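PDB 3BZW: putative lipase from Bacteroides thetaiotaomicron VPI-5482, which is probably a lipase or esterase of the SGNH (GDSL-like) hydrolase family, perhaps acting on lysophospholipids. Local coordinates for residues A[35-40]-A[48-53]; A[44-49]-A[246-251]. One frame throughout, in Å; residues are numbered along the deposited sequence.

Contact 1 of 2, residues A[35-40]-A[48-53]. With ACT (acetate ion), chain G.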
loop_
_atom_site.group_PDB
_atom_site.type_symbol
_atom_site.label_atom_id
_atom_site.label_comp_id
_atom_site.label_asym_id
_atom_site.label_seq_id
_atom_site.Cartn_x
_atom_site.Cartn_y
_atom_site.Cartn_z
ATOM N N SER A 35 22.228 30.431 17.173
ATOM C CA SER A 35 22.816 30.388 18.511
ATOM C C SER A 35 23.648 29.145 18.807
ATOM O O SER A 35 24.599 29.201 19.590
ATOM C CB SER A 35 21.723 30.535 19.574
ATOM O OG SER A 35 22.271 30.493 20.877
ATOM N N ILE A 36 23.299 28.024 18.191
ATOM C CA ILE A 36 24.041 26.794 18.434
ATOM C C ILE A 36 25.459 26.906 17.866
ATOM O O ILE A 36 26.348 26.132 18.221
ATOM C CB ILE A 36 23.273 25.577 17.854
ATOM C CG1 ILE A 36 21.949 25.422 18.618
ATOM C CG2 ILE A 36 24.106 24.305 17.977
ATOM C CD1 ILE A 36 21.131 24.198 18.249
ATOM N N THR A 37 25.664 27.902 17.010
ATOM C CA THR A 37 26.967 28.157 16.402
ATOM C C THR A 37 27.596 29.434 16.993
ATOM O O THR A 37 28.821 29.566 17.056
ATOM C CB THR A 37 26.824 28.304 14.864
ATOM O OG1 THR A 37 26.545 27.017 14.290
ATOM C CG2 THR A 37 28.095 28.869 14.249
ATOM N N ASP A 38 26.740 30.354 17.433
ATOM C CA ASP A 38 27.153 31.635 18.023
ATOM C C ASP A 38 28.114 31.447 19.203
ATOM O O ASP A 38 27.811 30.728 20.158
ATOM C CB ASP A 38 25.905 32.386 18.503
ATOM C CG ASP A 38 26.179 33.835 18.887
ATOM O OD1 ASP A 38 27.338 34.192 19.201
ATOM O OD2 ASP A 38 25.206 34.619 18.891
ATOM N N PRO A 39 29.290 32.094 19.154
ATOM C CA PRO A 39 30.259 31.968 20.250
ATOM C C PRO A 39 29.687 32.493 21.568
ATOM O O PRO A 39 30.104 32.076 22.647
ATOM C CB PRO A 39 31.437 32.820 19.771
ATOM C CG PRO A 39 31.333 32.740 18.276
ATOM C CD PRO A 39 29.853 32.885 18.046
ATOM N N ASN A 40 28.726 33.408 21.464
ATOM C CA ASN A 40 28.105 34.033 22.630
ATOM C C ASN A 40 27.028 33.223 23.346
ATOM O O ASN A 40 26.534 33.649 24.391
ATOM C CB ASN A 40 27.503 35.381 22.229
ATOM C CG ASN A 40 28.552 36.397 21.843
ATOM O OD1 ASN A 40 28.249 37.400 21.196
ATOM N ND2 ASN A 40 29.794 36.150 22.241
ATOM N N LYS A 48 31.905 25.517 21.832
ATOM C CA LYS A 48 31.231 25.142 20.589
ATOM C C LYS A 48 31.944 24.123 19.699
ATOM O O LYS A 48 33.167 23.966 19.756
ATOM C CB LYS A 48 30.891 26.403 19.786
ATOM C CG LYS A 48 29.763 27.246 20.405
ATOM C CD LYS A 48 30.198 27.967 21.688
ATOM C CE LYS A 48 29.032 28.708 22.338
ATOM N NZ LYS A 48 29.455 29.494 23.543
ATOM N N TYR A 49 31.160 23.442 18.867
ATOM C CA TYR A 49 31.690 22.410 17.986
ATOM C C TYR A 49 32.869 22.850 17.121
ATOM O O TYR A 49 33.809 22.079 16.921
ATOM C CB TYR A 49 30.561 21.833 17.117
ATOM C CG TYR A 49 29.986 22.778 16.084
ATOM C CD1 TYR A 49 30.506 22.825 14.791
ATOM C CD2 TYR A 49 28.908 23.609 16.391
ATOM C CE1 TYR A 49 29.965 23.672 13.824
ATOM C CE2 TYR A 49 28.360 24.465 15.431
ATOM C CZ TYR A 49 28.892 24.489 14.152
ATOM O OH TYR A 49 28.351 25.317 13.195
ATOM N N TRP A 50 32.840 24.077 16.613
ATOM C CA TRP A 50 33.944 24.546 15.783
ATOM C C TRP A 50 35.219 24.763 16.595
ATOM O O TRP A 50 36.323 24.787 16.046
ATOM C CB TRP A 50 33.565 25.833 15.038
ATOM C CG TRP A 50 32.783 26.821 15.844
ATOM C CD1 TRP A 50 31.428 27.008 15.823
ATOM C CD2 TRP A 50 33.299 27.747 16.801
ATOM N NE1 TRP A 50 31.069 27.996 16.707
ATOM C CE2 TRP A 50 32.200 28.467 17.323
ATOM C CE3 TRP A 50 34.587 28.042 17.271
ATOM C CZ2 TRP A 50 32.347 29.462 18.293
ATOM C CZ3 TRP A 50 34.733 29.036 18.239
ATOM C CH2 TRP A 50 33.616 29.732 18.737
ATOM N N ASP A 51 35.065 24.914 17.907
ATOM C CA ASP A 51 36.210 25.112 18.787
ATOM C C ASP A 51 36.918 23.764 18.963
ATOM O O ASP A 51 38.145 23.694 19.055
ATOM C CB ASP A 51 35.742 25.636 20.145
ATOM C CG ASP A 51 36.733 26.593 20.772
ATOM O OD1 ASP A 51 37.947 26.309 20.723
ATOM O OD2 ASP A 51 36.298 27.626 21.319
ATOM N N PHE A 52 36.134 22.692 19.009
ATOM C CA PHE A 52 36.692 21.352 19.143
ATOM C C PHE A 52 37.391 20.960 17.847
ATOM O O PHE A 52 38.445 20.322 17.868
ATOM C CB PHE A 52 35.590 20.342 19.458
ATOM C CG PHE A 52 35.138 20.366 20.887
ATOM C CD1 PHE A 52 35.949 19.845 21.894
ATOM C CD2 PHE A 52 33.902 20.906 21.229
ATOM C CE1 PHE A 52 35.536 19.857 23.229
ATOM C CE2 PHE A 52 33.474 20.924 22.561
ATOM C CZ PHE A 52 34.292 20.397 23.562
ATOM N N LEU A 53 36.804 21.343 16.718
ATOM C CA LEU A 53 37.393 21.027 15.423
ATOM C C LEU A 53 38.694 21.800 15.241
ATOM O O LEU A 53 39.629 21.320 14.597
ATOM C CB LEU A 53 36.414 21.357 14.292
ATOM C CG LEU A 53 35.190 20.440 14.195
ATOM C CD1 LEU A 53 34.270 20.928 13.086
ATOM C CD2 LEU A 53 35.637 19.009 13.924
HETATM C C ACT G . 18.791 29.760 18.397
HETATM O O ACT G . 18.375 30.039 19.507
HETATM O OXT ACT G . 19.212 30.643 17.669
HETATM C CH3 ACT G . 18.801 28.327 17.930
#

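Contact 2 of 2, residues A[44-49]-A[246-251]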
loop_
_atom_site.group_PDB
_atom_site.type_symbol
_atom_site.label_atom_id
_atom_site.label_comp_id
_atom_site.label_asym_id
_atom_site.label_seq_id
_atom_site.Cartn_x
_atom_site.Cartn_y
_atom_site.Cartn_z
ATOM N N ASP A 44 31.048 31.736 27.889
ATOM C CA ASP A 44 32.067 30.707 28.027
ATOM C C ASP A 44 31.567 29.450 28.726
ATOM O O ASP A 44 32.353 28.550 29.017
ATOM C CB ASP A 44 33.278 31.255 28.783
ATOM C CG ASP A 44 33.920 32.433 28.076
ATOM O OD1 ASP A 44 34.068 32.375 26.836
ATOM O OD2 ASP A 44 34.285 33.410 28.763
ATOM N N ASN A 45 30.269 29.385 29.003
ATOM C CA ASN A 45 29.714 28.204 29.654
ATOM C C ASN A 45 29.615 27.042 28.672
ATOM O O ASN A 45 29.465 25.887 29.074
ATOM C CB ASN A 45 28.333 28.505 30.234
ATOM C CG ASN A 45 28.399 29.436 31.421
ATOM O OD1 ASN A 45 28.067 30.619 31.322
ATOM N ND2 ASN A 45 28.847 28.909 32.552
ATOM N N ILE A 46 29.700 27.361 27.385
ATOM C CA ILE A 46 29.623 26.351 26.338
ATOM C C ILE A 46 30.782 26.452 25.351
ATOM O O ILE A 46 31.057 27.524 24.811
ATOM C CB ILE A 46 28.308 26.477 25.524
ATOM C CG1 ILE A 46 27.100 26.232 26.431
ATOM C CG2 ILE A 46 28.315 25.484 24.360
ATOM C CD1 ILE A 46 25.767 26.413 25.732
ATOM N N LYS A 47 31.463 25.331 25.133
ATOM C CA LYS A 47 32.553 25.271 24.165
ATOM C C LYS A 47 31.858 24.741 22.912
ATOM O O LYS A 47 31.276 23.653 22.934
ATOM C CB LYS A 47 33.637 24.300 24.635
ATOM C CG LYS A 47 34.851 24.222 23.720
ATOM C CD LYS A 47 35.949 23.377 24.350
ATOM C CE LYS A 47 37.178 23.306 23.461
ATOM N NZ LYS A 47 38.245 22.468 24.074
ATOM N N LYS A 48 31.905 25.517 21.832
ATOM C CA LYS A 48 31.231 25.142 20.589
ATOM C C LYS A 48 31.944 24.123 19.699
ATOM O O LYS A 48 33.167 23.966 19.756
ATOM C CB LYS A 48 30.891 26.403 19.786
ATOM C CG LYS A 48 29.763 27.246 20.405
ATOM C CD LYS A 48 30.198 27.967 21.688
ATOM C CE LYS A 48 29.032 28.708 22.338
ATOM N NZ LYS A 48 29.455 29.494 23.543
ATOM N N TYR A 49 31.160 23.442 18.867
ATOM C CA TYR A 49 31.690 22.410 17.986
ATOM C C TYR A 49 32.869 22.850 17.121
ATOM O O TYR A 49 33.809 22.079 16.921
ATOM C CB TYR A 49 30.561 21.833 17.117
ATOM C CG TYR A 49 29.986 22.778 16.084
ATOM C CD1 TYR A 49 30.506 22.825 14.791
ATOM C CD2 TYR A 49 28.908 23.609 16.391
ATOM C CE1 TYR A 49 29.965 23.672 13.824
ATOM C CE2 TYR A 49 28.360 24.465 15.431
ATOM C CZ TYR A 49 28.892 24.489 14.152
ATOM O OH TYR A 49 28.351 25.317 13.195
ATOM N N LYS A 246 29.000 19.178 26.441
ATOM C CA LYS A 246 29.011 17.742 26.168
ATOM C C LYS A 246 28.327 17.462 24.828
ATOM O O LYS A 246 28.793 16.627 24.053
ATOM C CB LYS A 246 28.310 16.977 27.302
ATOM C CG LYS A 246 28.486 15.451 27.245
ATOM C CD LYS A 246 27.843 14.773 28.453
ATOM C CE LYS A 246 28.092 13.266 28.455
ATOM N NZ LYS A 246 29.539 12.936 28.615
ATOM N N GLY A 247 27.236 18.177 24.553
ATOM C CA GLY A 247 26.518 17.995 23.300
ATOM C C GLY A 247 27.299 18.542 22.118
ATOM O O GLY A 247 27.302 17.955 21.033
ATOM N N GLN A 248 27.961 19.674 22.333
ATOM C CA GLN A 248 28.771 20.309 21.296
ATOM C C GLN A 248 29.941 19.402 20.915
ATOM O O GLN A 248 30.354 19.362 19.754
ATOM C CB GLN A 248 29.313 21.653 21.797
ATOM C CG GLN A 248 28.277 22.764 21.928
ATOM C CD GLN A 248 27.838 23.333 20.584
ATOM O OE1 GLN A 248 28.511 23.156 19.569
ATOM N NE2 GLN A 248 26.710 24.034 20.580
ATOM N N GLU A 249 30.474 18.678 21.893
ATOM C CA GLU A 249 31.594 17.786 21.632
ATOM C C GLU A 249 31.140 16.547 20.858
ATOM O O GLU A 249 31.854 16.065 19.978
ATOM C CB GLU A 249 32.284 17.395 22.949
ATOM C CG GLU A 249 33.441 16.418 22.767
ATOM C CD GLU A 249 34.473 16.489 23.887
ATOM O OE1 GLU A 249 34.092 16.754 25.047
ATOM O OE2 GLU A 249 35.671 16.262 23.605
ATOM N N ARG A 250 29.956 16.027 21.175
ATOM C CA ARG A 250 29.454 14.864 20.448
ATOM C C ARG A 250 29.173 15.310 19.011
ATOM O O ARG A 250 29.443 14.581 18.055
ATOM C CB ARG A 250 28.183 14.315 21.112
ATOM C CG ARG A 250 27.523 13.183 20.327
ATOM C CD ARG A 250 26.696 12.256 21.206
ATOM N NE ARG A 250 26.068 11.203 20.406
ATOM C CZ ARG A 250 25.594 10.062 20.897
ATOM N NH1 ARG A 250 25.672 9.804 22.199
ATOM N NH2 ARG A 250 25.047 9.171 20.078
HETATM N N MSE A 251 28.648 16.523 18.866
HETATM C CA MSE A 251 28.362 17.088 17.546
HETATM C C MSE A 251 29.651 17.207 16.733
HETATM O O MSE A 251 29.715 16.788 15.575
HETATM C CB MSE A 251 27.741 18.480 17.690
HETATM C CG MSE A 251 26.281 18.483 18.110
HETATM SE SE MSE A 251 25.721 20.221 18.779
HETATM C CE MSE A 251 26.222 21.293 17.256
#

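Contact 1 of 2, residues A[35-40]-A[48-53]
The Y49 ring takes T37 OG1 at its edge, in plane, and has W50 CD1 above the centre of one face. The W50 indole carries K48 CB on one face, offset toward the rim, and has T37 C and P39 CA at its edge, in plane. Segment 35-40 begins at the serine of the Gly-Asp-Ser motif near the start of SGNH hydrolases, and 48-53 begins helix 49-57. CG of W50 lies between its own N and C (chi1 41°), and W50 NE1 donates to a lone pair of T37 O at 2.8 Å, with an N-H...O angle of 155°. The P39 ring crosses the indole at about a right angle, CG 3.4 Å from W50 CZ2. An alanine at W50 would probably leave T37 O without this donor and open a gap beside the P39 ring. The hydroxyl of Y49 donates to T37, OH to OG1 2.7 Å. K48, bent at chi2, reaches past D38 O to bond P39 O from above the carbonyl plane, NZ to O 2.8 Å; C41 O and I46 O also accept from NZ. Within the loop, D38 OD1 accepts from N40 N in an Asx turn, and OD2 from S67 N. An acetate, also bound by G68 N, N99 ND2 and H242 NE2, marks what is probably the oxyanion site: S35 N donates to its OXT at 3.1 Å.

Contact 2 of 2, residues A[44-49]-A[246-251]
Of residues 246-251, Q248 comes first in touching 44-49, and its side chain touches residues I46 to Y49. Its CB presses on the backbone carbonyl of K47, 3.0 Å from K47 O, a buried oxygen with no polar partner anywhere in the model. Its CG meets I46 CG2 at 3.6 Å, the two side chains crossing at about a right angle. A bend at chi2 (-74°) then turns CD back toward the start of helix 49-57. There Q248 OE1 accepts from Y49 N at 2.8 Å, the N-H...O angle being 144° and the donor tilted from the amide plane. Y49 is the first residue of its helix, and its N-H lacks an acceptor one turn earlier in that helix; the glutamine supplies one. The same OE1 sits at the edge of the Y49 ring, 3.2 Å from CD2, with ring and amide planes nearly coplanar at 11°. At the other branch Q248 NE2 donates to I36 O, which helps fix the amide's rotation. E249 packs on F52 and W56 of helix 49-57, while R250 makes no contact with 44-49; its NH2 donates to K161 O of the second subunit. M251, a selenomethionine, closes the row one turn after Q248: its CE packs obliquely against Y49 CD2 at 3.7 Å, and the M251 side chain also touches F95. The contact thus joins the last helix, 245-258, to the loop leading into the first helix, 49-57, of the α/β SGNH hydrolase fold.

Both contacts are mainly buried, with centres about 7 Å apart, and both use K48 and Y49 at the start of helix 49-57. Contact 1 ties that helix to its own preceding loop, close to the probable active site; contact 2 joins its start to helix 245-258, almost 200 residues later. Three side-chain donors grip loop oxygens in contact 1, whereas in contact 2 a single side-chain amide takes a backbone N-H amid apolar packing. The same amide, through its NE2, ties contact 2 to the 35-40 loop, and M251 CE packs on I36 CG2. Contact 1 has no partner in another chain, while R250, within segment 246-251, reaches the second subunit.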